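Local structure of glutathione reductase (Bartonella henselae, 3O0H) at residues B[162-167]-B[284-289]; B[330-336]-B[358-363]. The protein probably catalyses the NADPH-dependent reduction of glutathione disulfide to glutathione, passing electrons through a bound FAD and a redox-active disulfide. All coordinates share one frame; numbering follows the deposited sequence.

Contact 1. Residues B[162-167]-B[284-289]; sequences TGAKIV and TGRVPN. With FAD (flavin-adenine dinucleotide), chain H.
Asn-289 and Thr-162 grip each other twice at the adenosine end of the FAD. With CG anti to the backbone N (chi1 -179°), the Asn-289 amide reaches back to the Thr-162 carbonyl, and ND2 donates to Thr-162 O over 3.2 Å, arriving tilted from the carbonyl plane. In return Thr-162 OG1 gives its proton to Asn-289 O at 2.9 Å, while its methyl CG2 lies 3.4 Å from N7A of the adenine. A small side chain with one hydroxyl and one methyl branch suits this place, where one end must bond and the other must pack. Gly-163 has a positive phi and lets the phosphate oxygens come close, its CA 3.3 Å from FAD O3P.

Beyond them the chains pair as a two-stranded antiparallel ribbon, 164-166 with 286-288, within the pyridine nucleotide-disulphide oxidoreductase fold. Lys-165 and Val-287 form its hydrogen-bonded pair, each N-H donating to the other's carbonyl O. Val-167 N closes the far end on Gly-285 O. On the face shared by Ile-166 and Arg-286, the arginine chain bends at chi3 (64°), which brings one face of its guanidinium against Ala-164 C and Lys-165 N. Over the opposite face lies the flavin methyl, offset toward the rim, with FAD C8M 3.6 Å from Arg-286 CZ. At the guanidinium edge, Arg-286 NH2 donates to a water at 3.0 Å; the same water accepts from Ala-164 N and donates to the phosphate oxygen O1A. On the face of Lys-165 and Val-287, Val-167 CG1 meets Val-287 CG1 at 3.6 Å, the two side chains crossing nearly at a right angle.

Contact 2. Residues B[330-336]-B[358-363]; sequences HIQLTPV and YDLITT. With FAD (flavin-adenine dinucleotide), chain H.
The start of helix 334-349, whose first residue, Thr-334, turns its backbone N-H to the flavin, is backed here by the segment 358-363, whose last residue begins strand 363-365 of the antiparallel sheet of the dimerisation domain. Thr-334 N donates to FAD O2 at 3.0 Å; the positive end of the helix dipole probably adds to this bond and may help stabilise negative charge around O2 when the flavin is reduced. Leu-333, at the N-cap position, serves both directions: CD2 faces the flavin carbonyl O2, whereas CD1 reaches Ile-361 CG2 at 3.7 Å and is equally near the methyl of Thr-363. Leu-333 and Ile-361 run alongside each other, pointing opposite ways, and Thr-363 crosses the leucine at about a right angle. Within the first turn of the helix, Val-336 splits its two methyls. Val-336 CG1, anti to the backbone N (chi1 -179°), comes within 3.5 Å of Tyr-358 CE1, and Val-336 CG2 lies 3.9 Å from Ile-361 CD1. Branched aliphatic residues suit this seam because each offers separate methyls to different neighbours. Met-456 of the second subunit packs on Ile-361.

At the outer end His-330 and Tyr-358 form an oblique aromatic pair, with planes at 52° and centroids 4.8 Å apart; His-330 CG lies over one face of the tyrosine, toward its rim. The imidazole rotation is fixed from both sides, since His-330 ND1 donates to Ile-331 O at 2.7 Å, from above the carbonyl plane, while NE2 bonds to Asp-340. Tyr-358 OH binds the other carboxylate oxygen of Asp-340, so one acid of the helix orients both rings. The helix start is thus held against 358-363 by packing, with both rings steadied by polar bonds made elsewhere than across the seam.

Both contacts border the same FAD but differ in chemistry. Contact 1 is partly buried and joins two short strands, largely through backbone hydrogen bonds, near the adenine, the phosphates and the flavin's dimethyl end. Contact 2 is more of a surface contact: a helix start meets an irregular segment through aliphatic and aromatic side chains, and its link to FAD is at the pyrimidine end of the flavin. It also reaches the dimerisation domain and the second subunit, whereas no other protein chain touches contact 1. With centres about 16 Å apart, they are joined directly by Gln-332, whose NE2 probably bonds to Arg-286 O at 3.0 Å.

Contact 1. Residues B[162-167]-B[284-289]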
loop_
_atom_site.group_PDB
_atom_site.type_symbol
_atom_site.label_atom_id
_atom_site.label_comp_id
_atom_site.label_asym_id
_atom_site.label_seq_id
_atom_site.Cartn_x
_atom_site.Cartn_y
_atom_site.Cartn_z
ATOM N N THR B 162 29.931 -6.372 -12.065
ATOM C CA THR B 162 29.553 -7.233 -13.178
ATOM C C THR B 162 28.321 -8.091 -12.958
ATOM O O THR B 162 27.887 -8.822 -13.885
ATOM C CB THR B 162 30.746 -8.152 -13.576
ATOM O OG1 THR B 162 31.206 -8.837 -12.422
ATOM C CG2 THR B 162 31.879 -7.283 -14.125
ATOM N N GLY B 163 27.721 -7.967 -11.793
ATOM C CA GLY B 163 26.445 -8.642 -11.503
ATOM C C GLY B 163 26.584 -10.145 -11.361
ATOM O O GLY B 163 27.624 -10.661 -10.878
ATOM N N ALA B 164 25.501 -10.836 -11.737
ATOM C CA ALA B 164 25.377 -12.246 -11.650
ATOM C C ALA B 164 25.008 -12.809 -13.060
ATOM O O ALA B 164 24.762 -12.038 -14.043
ATOM C CB ALA B 164 24.313 -12.629 -10.584
ATOM N N LYS B 165 24.998 -14.122 -13.152
ATOM C CA LYS B 165 24.781 -14.858 -14.381
ATOM C C LYS B 165 23.983 -16.088 -14.038
ATOM O O LYS B 165 24.200 -16.672 -13.017
ATOM C CB LYS B 165 26.144 -15.358 -14.895
ATOM C CG LYS B 165 26.463 -15.045 -16.322
ATOM C CD LYS B 165 27.556 -15.975 -16.866
ATOM C CE LYS B 165 27.810 -15.610 -18.335
ATOM N NZ LYS B 165 28.773 -16.510 -18.974
ATOM N N ILE B 166 23.160 -16.548 -14.964
ATOM C CA ILE B 166 22.402 -17.771 -14.804
ATOM C C ILE B 166 23.371 -18.935 -14.703
ATOM O O ILE B 166 24.400 -18.948 -15.364
ATOM C CB ILE B 166 21.403 -17.929 -15.998
ATOM C CG1 ILE B 166 20.420 -16.714 -15.985
ATOM C CG2 ILE B 166 20.699 -19.240 -15.843
ATOM C CD1 ILE B 166 19.906 -16.077 -17.358
ATOM N N VAL B 167 23.110 -19.841 -13.781
ATOM C CA VAL B 167 23.872 -21.072 -13.669
ATOM C C VAL B 167 23.756 -21.899 -14.960
ATOM O O VAL B 167 22.754 -21.855 -15.662
ATOM C CB VAL B 167 23.389 -21.982 -12.498
ATOM C CG1 VAL B 167 23.765 -21.406 -11.157
ATOM C CG2 VAL B 167 21.887 -22.224 -12.591
ATOM N N THR B 284 16.643 -21.412 -12.307
ATOM C CA THR B 284 17.269 -22.319 -11.340
ATOM C C THR B 284 18.412 -21.688 -10.539
ATOM O O THR B 284 19.111 -22.391 -9.778
ATOM C CB THR B 284 17.792 -23.558 -12.054
ATOM O OG1 THR B 284 18.677 -23.152 -13.106
ATOM C CG2 THR B 284 16.592 -24.339 -12.653
ATOM N N GLY B 285 18.591 -20.375 -10.699
ATOM C CA GLY B 285 19.532 -19.602 -9.866
ATOM C C GLY B 285 20.529 -18.795 -10.706
ATOM O O GLY B 285 20.806 -19.135 -11.887
ATOM N N ARG B 286 21.074 -17.756 -10.077
ATOM C CA ARG B 286 22.094 -16.904 -10.655
ATOM C C ARG B 286 23.268 -16.855 -9.705
ATOM O O ARG B 286 23.090 -16.813 -8.492
ATOM C CB ARG B 286 21.524 -15.481 -10.835
ATOM C CG ARG B 286 20.308 -15.391 -11.773
ATOM C CD ARG B 286 19.611 -14.024 -11.637
ATOM N NE ARG B 286 20.464 -12.917 -12.047
ATOM C CZ ARG B 286 20.765 -12.586 -13.301
ATOM N NH1 ARG B 286 20.333 -13.308 -14.334
ATOM N NH2 ARG B 286 21.534 -11.516 -13.536
ATOM N N VAL B 287 24.459 -16.863 -10.252
ATOM C CA VAL B 287 25.682 -16.832 -9.458
ATOM C C VAL B 287 26.530 -15.599 -9.854
ATOM O O VAL B 287 26.366 -15.081 -10.938
ATOM C CB VAL B 287 26.442 -18.113 -9.641
ATOM C CG1 VAL B 287 25.653 -19.285 -8.985
ATOM C CG2 VAL B 287 26.732 -18.398 -11.152
ATOM N N PRO B 288 27.417 -15.128 -8.964
ATOM C CA PRO B 288 28.336 -14.018 -9.259
ATOM C C PRO B 288 29.079 -14.223 -10.569
ATOM O O PRO B 288 29.569 -15.330 -10.851
ATOM C CB PRO B 288 29.322 -14.068 -8.097
ATOM C CG PRO B 288 28.498 -14.628 -6.956
ATOM C CD PRO B 288 27.707 -15.725 -7.640
ATOM N N ASN B 289 29.111 -13.165 -11.384
ATOM C CA ASN B 289 29.681 -13.197 -12.721
ATOM C C ASN B 289 31.166 -12.783 -12.673
ATOM O O ASN B 289 31.509 -11.628 -12.919
ATOM C CB ASN B 289 28.889 -12.245 -13.615
ATOM C CG ASN B 289 29.374 -12.220 -15.041
ATOM O OD1 ASN B 289 30.077 -13.132 -15.510
ATOM N ND2 ASN B 289 28.959 -11.183 -15.766
HETATM P PA FAD H . 23.678 -5.873 -12.864
HETATM O O1A FAD H . 23.333 -7.271 -13.278
HETATM O O2A FAD H . 22.498 -4.943 -12.783
HETATM O O5B FAD H . 24.786 -5.210 -13.805
HETATM C C5B FAD H . 25.951 -5.874 -14.246
HETATM C C4B FAD H . 26.254 -5.294 -15.613
HETATM O O4B FAD H . 27.578 -5.607 -16.020
HETATM C C3B FAD H . 25.334 -5.798 -16.718
HETATM O O3B FAD H . 24.770 -4.693 -17.432
HETATM C C2B FAD H . 26.238 -6.614 -17.622
HETATM O O2B FAD H . 25.851 -6.496 -18.970
HETATM C C1B FAD H . 27.579 -5.991 -17.430
HETATM N N9A FAD H . 28.813 -6.792 -17.480
HETATM C C8A FAD H . 29.083 -7.958 -16.826
HETATM N N7A FAD H . 30.372 -8.268 -17.033
HETATM C C5A FAD H . 30.912 -7.287 -17.816
HETATM C C6A FAD H . 32.182 -7.043 -18.268
HETATM N N6A FAD H . 33.208 -7.876 -18.037
HETATM N N1A FAD H . 32.417 -5.919 -19.023
HETATM C C2A FAD H . 31.389 -5.041 -19.271
HETATM N N3A FAD H . 30.138 -5.259 -18.796
HETATM C C4A FAD H . 29.943 -6.352 -18.044
HETATM N N1 FAD H . 15.982 -7.327 -7.697
HETATM C C2 FAD H . 15.124 -6.586 -6.911
HETATM O O2 FAD H . 15.529 -5.846 -5.979
HETATM N N3 FAD H . 13.807 -6.646 -7.148
HETATM C C4 FAD H . 13.264 -7.395 -8.178
HETATM O O4 FAD H . 12.037 -7.343 -8.334
HETATM C C4X FAD H . 14.124 -8.148 -8.978
HETATM N N5 FAD H . 13.657 -8.897 -10.024
HETATM C C5X FAD H . 14.573 -9.592 -10.812
HETATM C C6 FAD H . 14.077 -10.357 -11.853
HETATM C C7 FAD H . 14.940 -11.061 -12.683
HETATM C C7M FAD H . 14.346 -11.874 -13.820
HETATM C C8 FAD H . 16.303 -10.993 -12.470
HETATM C C8M FAD H . 17.263 -11.784 -13.335
HETATM C C9 FAD H . 16.806 -10.249 -11.410
HETATM C C9A FAD H . 15.934 -9.547 -10.571
HETATM N N10 FAD H . 16.385 -8.783 -9.509
HETATM C C10 FAD H . 15.495 -8.077 -8.739
HETATM C "C1'" FAD H . 17.819 -8.684 -9.165
HETATM C "C2'" FAD H . 18.498 -7.451 -9.707
HETATM O "O2'" FAD H . 18.414 -7.474 -11.119
HETATM C "C3'" FAD H . 19.940 -7.484 -9.273
HETATM O "O3'" FAD H . 20.102 -7.740 -7.889
HETATM C "C4'" FAD H . 20.650 -6.223 -9.714
HETATM O "O4'" FAD H . 20.493 -6.086 -11.129
HETATM C "C5'" FAD H . 22.137 -6.296 -9.390
HETATM O "O5'" FAD H . 22.794 -5.062 -9.755
HETATM P P FAD H . 24.345 -5.180 -10.152
HETATM O O1P FAD H . 24.926 -3.796 -10.336
HETATM O O2P FAD H . 25.069 -6.018 -9.121
HETATM O O3P FAD H . 24.460 -6.047 -11.474
HETATM O O HOH W 1 23.052 -9.576 -11.860
#

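Contact 2. Residues B[330-336]-B[358-363]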
loop_
_atom_site.group_PDB
_atom_site.type_symbol
_atom_site.label_atom_id
_atom_site.label_comp_id
_atom_site.label_asym_id
_atom_site.label_seq_id
_atom_site.Cartn_x
_atom_site.Cartn_y
_atom_site.Cartn_z
ATOM N N HIS B 330 26.404 -11.367 -1.870
ATOM C CA HIS B 330 25.264 -11.173 -0.956
ATOM C C HIS B 330 23.938 -11.293 -1.711
ATOM O O HIS B 330 23.916 -11.579 -2.903
ATOM C CB HIS B 330 25.354 -9.847 -0.235
ATOM C CG HIS B 330 25.360 -8.654 -1.140
ATOM N ND1 HIS B 330 24.360 -8.418 -2.059
ATOM C CD2 HIS B 330 26.199 -7.600 -1.213
ATOM C CE1 HIS B 330 24.606 -7.280 -2.686
ATOM N NE2 HIS B 330 25.710 -6.756 -2.185
ATOM N N ILE B 331 22.831 -11.096 -0.986
ATOM C CA ILE B 331 21.478 -11.230 -1.566
ATOM C C ILE B 331 21.408 -10.376 -2.826
ATOM O O ILE B 331 21.903 -9.238 -2.869
ATOM C CB ILE B 331 20.380 -10.835 -0.504
ATOM C CG1 ILE B 331 18.961 -11.158 -0.996
ATOM C CG2 ILE B 331 20.493 -9.383 -0.094
ATOM C CD1 ILE B 331 17.947 -11.216 0.134
ATOM N N GLN B 332 20.764 -10.918 -3.848
ATOM C CA GLN B 332 20.786 -10.312 -5.150
ATOM C C GLN B 332 19.553 -9.424 -5.311
ATOM O O GLN B 332 18.463 -9.891 -5.716
ATOM C CB GLN B 332 20.824 -11.424 -6.200
ATOM C CG GLN B 332 22.099 -12.243 -6.158
ATOM C CD GLN B 332 22.058 -13.463 -7.069
ATOM O OE1 GLN B 332 21.104 -13.667 -7.844
ATOM N NE2 GLN B 332 23.109 -14.253 -7.017
ATOM N N LEU B 333 19.737 -8.152 -4.988
ATOM C CA LEU B 333 18.671 -7.153 -5.036
ATOM C C LEU B 333 19.226 -5.834 -5.544
ATOM O O LEU B 333 20.349 -5.384 -5.191
ATOM C CB LEU B 333 18.050 -6.927 -3.635
ATOM C CG LEU B 333 17.361 -8.093 -2.920
ATOM C CD1 LEU B 333 17.195 -7.815 -1.393
ATOM C CD2 LEU B 333 16.010 -8.552 -3.547
ATOM N N THR B 334 18.420 -5.152 -6.332
ATOM C CA THR B 334 18.847 -3.906 -6.880
ATOM C C THR B 334 19.092 -2.841 -5.793
ATOM O O THR B 334 20.086 -2.152 -5.839
ATOM C CB THR B 334 17.874 -3.420 -7.940
ATOM O OG1 THR B 334 18.202 -4.070 -9.185
ATOM C CG2 THR B 334 17.961 -1.884 -8.111
ATOM N N PRO B 335 18.200 -2.706 -4.819
ATOM C CA PRO B 335 18.469 -1.678 -3.812
ATOM C C PRO B 335 19.732 -1.910 -3.010
ATOM O O PRO B 335 20.388 -0.940 -2.582
ATOM C CB PRO B 335 17.249 -1.762 -2.907
ATOM C CG PRO B 335 16.195 -2.324 -3.766
ATOM C CD PRO B 335 16.837 -3.254 -4.671
ATOM N N VAL B 336 20.097 -3.167 -2.835
ATOM C CA VAL B 336 21.308 -3.505 -2.122
ATOM C C VAL B 336 22.550 -3.156 -2.947
ATOM O O VAL B 336 23.530 -2.661 -2.415
ATOM C CB VAL B 336 21.310 -4.940 -1.690
ATOM C CG1 VAL B 336 22.594 -5.259 -0.912
ATOM C CG2 VAL B 336 20.092 -5.221 -0.771
ATOM N N TYR B 358 23.095 -4.938 5.881
ATOM C CA TYR B 358 22.250 -5.934 5.240
ATOM C C TYR B 358 21.281 -6.575 6.258
ATOM O O TYR B 358 20.716 -7.647 6.017
ATOM C CB TYR B 358 23.107 -7.017 4.539
ATOM C CG TYR B 358 24.171 -6.510 3.531
ATOM C CD1 TYR B 358 23.899 -5.471 2.623
ATOM C CD2 TYR B 358 25.446 -7.094 3.480
ATOM C CE1 TYR B 358 24.898 -5.008 1.718
ATOM C CE2 TYR B 358 26.454 -6.624 2.569
ATOM C CZ TYR B 358 26.151 -5.596 1.671
ATOM O OH TYR B 358 27.115 -5.100 0.794
ATOM N N ASP B 359 21.079 -5.914 7.384
ATOM C CA ASP B 359 20.107 -6.373 8.368
ATOM C C ASP B 359 18.723 -5.832 8.053
ATOM O O ASP B 359 18.578 -4.666 7.635
ATOM C CB ASP B 359 20.551 -5.924 9.767
ATOM C CG ASP B 359 21.848 -6.594 10.190
ATOM O OD1 ASP B 359 22.138 -7.687 9.623
ATOM O OD2 ASP B 359 22.576 -6.035 11.066
ATOM N N LEU B 360 17.719 -6.690 8.290
ATOM C CA LEU B 360 16.302 -6.356 8.210
ATOM C C LEU B 360 15.928 -5.790 6.833
ATOM O O LEU B 360 15.154 -4.835 6.722
ATOM C CB LEU B 360 15.893 -5.411 9.349
ATOM C CG LEU B 360 15.876 -5.980 10.783
ATOM C CD1 LEU B 360 15.708 -4.895 11.903
ATOM C CD2 LEU B 360 14.749 -6.975 10.855
ATOM N N ILE B 361 16.477 -6.391 5.795
ATOM C CA ILE B 361 16.096 -6.057 4.421
ATOM C C ILE B 361 14.712 -6.640 4.090
ATOM O O ILE B 361 14.477 -7.837 4.258
ATOM C CB ILE B 361 17.126 -6.597 3.391
ATOM C CG1 ILE B 361 18.521 -5.999 3.648
ATOM C CG2 ILE B 361 16.637 -6.277 1.912
ATOM C CD1 ILE B 361 19.623 -6.633 2.780
ATOM N N THR B 362 13.791 -5.775 3.695
ATOM C CA THR B 362 12.501 -6.184 3.207
ATOM C C THR B 362 12.610 -6.659 1.787
ATOM O O THR B 362 13.319 -6.070 0.966
ATOM C CB THR B 362 11.492 -5.008 3.251
ATOM O OG1 THR B 362 11.470 -4.481 4.571
ATOM C CG2 THR B 362 10.078 -5.472 2.842
ATOM N N THR B 363 11.912 -7.748 1.494
ATOM C CA THR B 363 11.835 -8.297 0.174
ATOM C C THR B 363 10.397 -8.522 -0.249
ATOM O O THR B 363 9.509 -8.647 0.582
ATOM C CB THR B 363 12.696 -9.575 -0.022
ATOM O OG1 THR B 363 12.339 -10.590 0.907
ATOM C CG2 THR B 363 14.171 -9.243 0.174
HETATM P PA FAD H . 23.678 -5.873 -12.864
HETATM O O1A FAD H . 23.333 -7.271 -13.278
HETATM O O2A FAD H . 22.498 -4.943 -12.783
HETATM O O5B FAD H . 24.786 -5.210 -13.805
HETATM C C5B FAD H . 25.951 -5.874 -14.246
HETATM C C4B FAD H . 26.254 -5.294 -15.613
HETATM O O4B FAD H . 27.578 -5.607 -16.020
HETATM C C3B FAD H . 25.334 -5.798 -16.718
HETATM O O3B FAD H . 24.770 -4.693 -17.432
HETATM C C2B FAD H . 26.238 -6.614 -17.622
HETATM O O2B FAD H . 25.851 -6.496 -18.970
HETATM C C1B FAD H . 27.579 -5.991 -17.430
HETATM N N9A FAD H . 28.813 -6.792 -17.480
HETATM C C8A FAD H . 29.083 -7.958 -16.826
HETATM N N7A FAD H . 30.372 -8.268 -17.033
HETATM C C5A FAD H . 30.912 -7.287 -17.816
HETATM C C6A FAD H . 32.182 -7.043 -18.268
HETATM N N6A FAD H . 33.208 -7.876 -18.037
HETATM N N1A FAD H . 32.417 -5.919 -19.023
HETATM C C2A FAD H . 31.389 -5.041 -19.271
HETATM N N3A FAD H . 30.138 -5.259 -18.796
HETATM C C4A FAD H . 29.943 -6.352 -18.044
HETATM N N1 FAD H . 15.982 -7.327 -7.697
HETATM C C2 FAD H . 15.124 -6.586 -6.911
HETATM O O2 FAD H . 15.529 -5.846 -5.979
HETATM N N3 FAD H . 13.807 -6.646 -7.148
HETATM C C4 FAD H . 13.264 -7.395 -8.178
HETATM O O4 FAD H . 12.037 -7.343 -8.334
HETATM C C4X FAD H . 14.124 -8.148 -8.978
HETATM N N5 FAD H . 13.657 -8.897 -10.024
HETATM C C5X FAD H . 14.573 -9.592 -10.812
HETATM C C6 FAD H . 14.077 -10.357 -11.853
HETATM C C7 FAD H . 14.940 -11.061 -12.683
HETATM C C7M FAD H . 14.346 -11.874 -13.820
HETATM C C8 FAD H . 16.303 -10.993 -12.470
HETATM C C8M FAD H . 17.263 -11.784 -13.335
HETATM C C9 FAD H . 16.806 -10.249 -11.410
HETATM C C9A FAD H . 15.934 -9.547 -10.571
HETATM N N10 FAD H . 16.385 -8.783 -9.509
HETATM C C10 FAD H . 15.495 -8.077 -8.739
HETATM C "C1'" FAD H . 17.819 -8.684 -9.165
HETATM C "C2'" FAD H . 18.498 -7.451 -9.707
HETATM O "O2'" FAD H . 18.414 -7.474 -11.119
HETATM C "C3'" FAD H . 19.940 -7.484 -9.273
HETATM O "O3'" FAD H . 20.102 -7.740 -7.889
HETATM C "C4'" FAD H . 20.650 -6.223 -9.714
HETATM O "O4'" FAD H . 20.493 -6.086 -11.129
HETATM C "C5'" FAD H . 22.137 -6.296 -9.390
HETATM O "O5'" FAD H . 22.794 -5.062 -9.755
HETATM P P FAD H . 24.345 -5.180 -10.152
HETATM O O1P FAD H . 24.926 -3.796 -10.336
HETATM O O2P FAD H . 25.069 -6.018 -9.121
HETATM O O3P FAD H . 24.460 -6.047 -11.474
#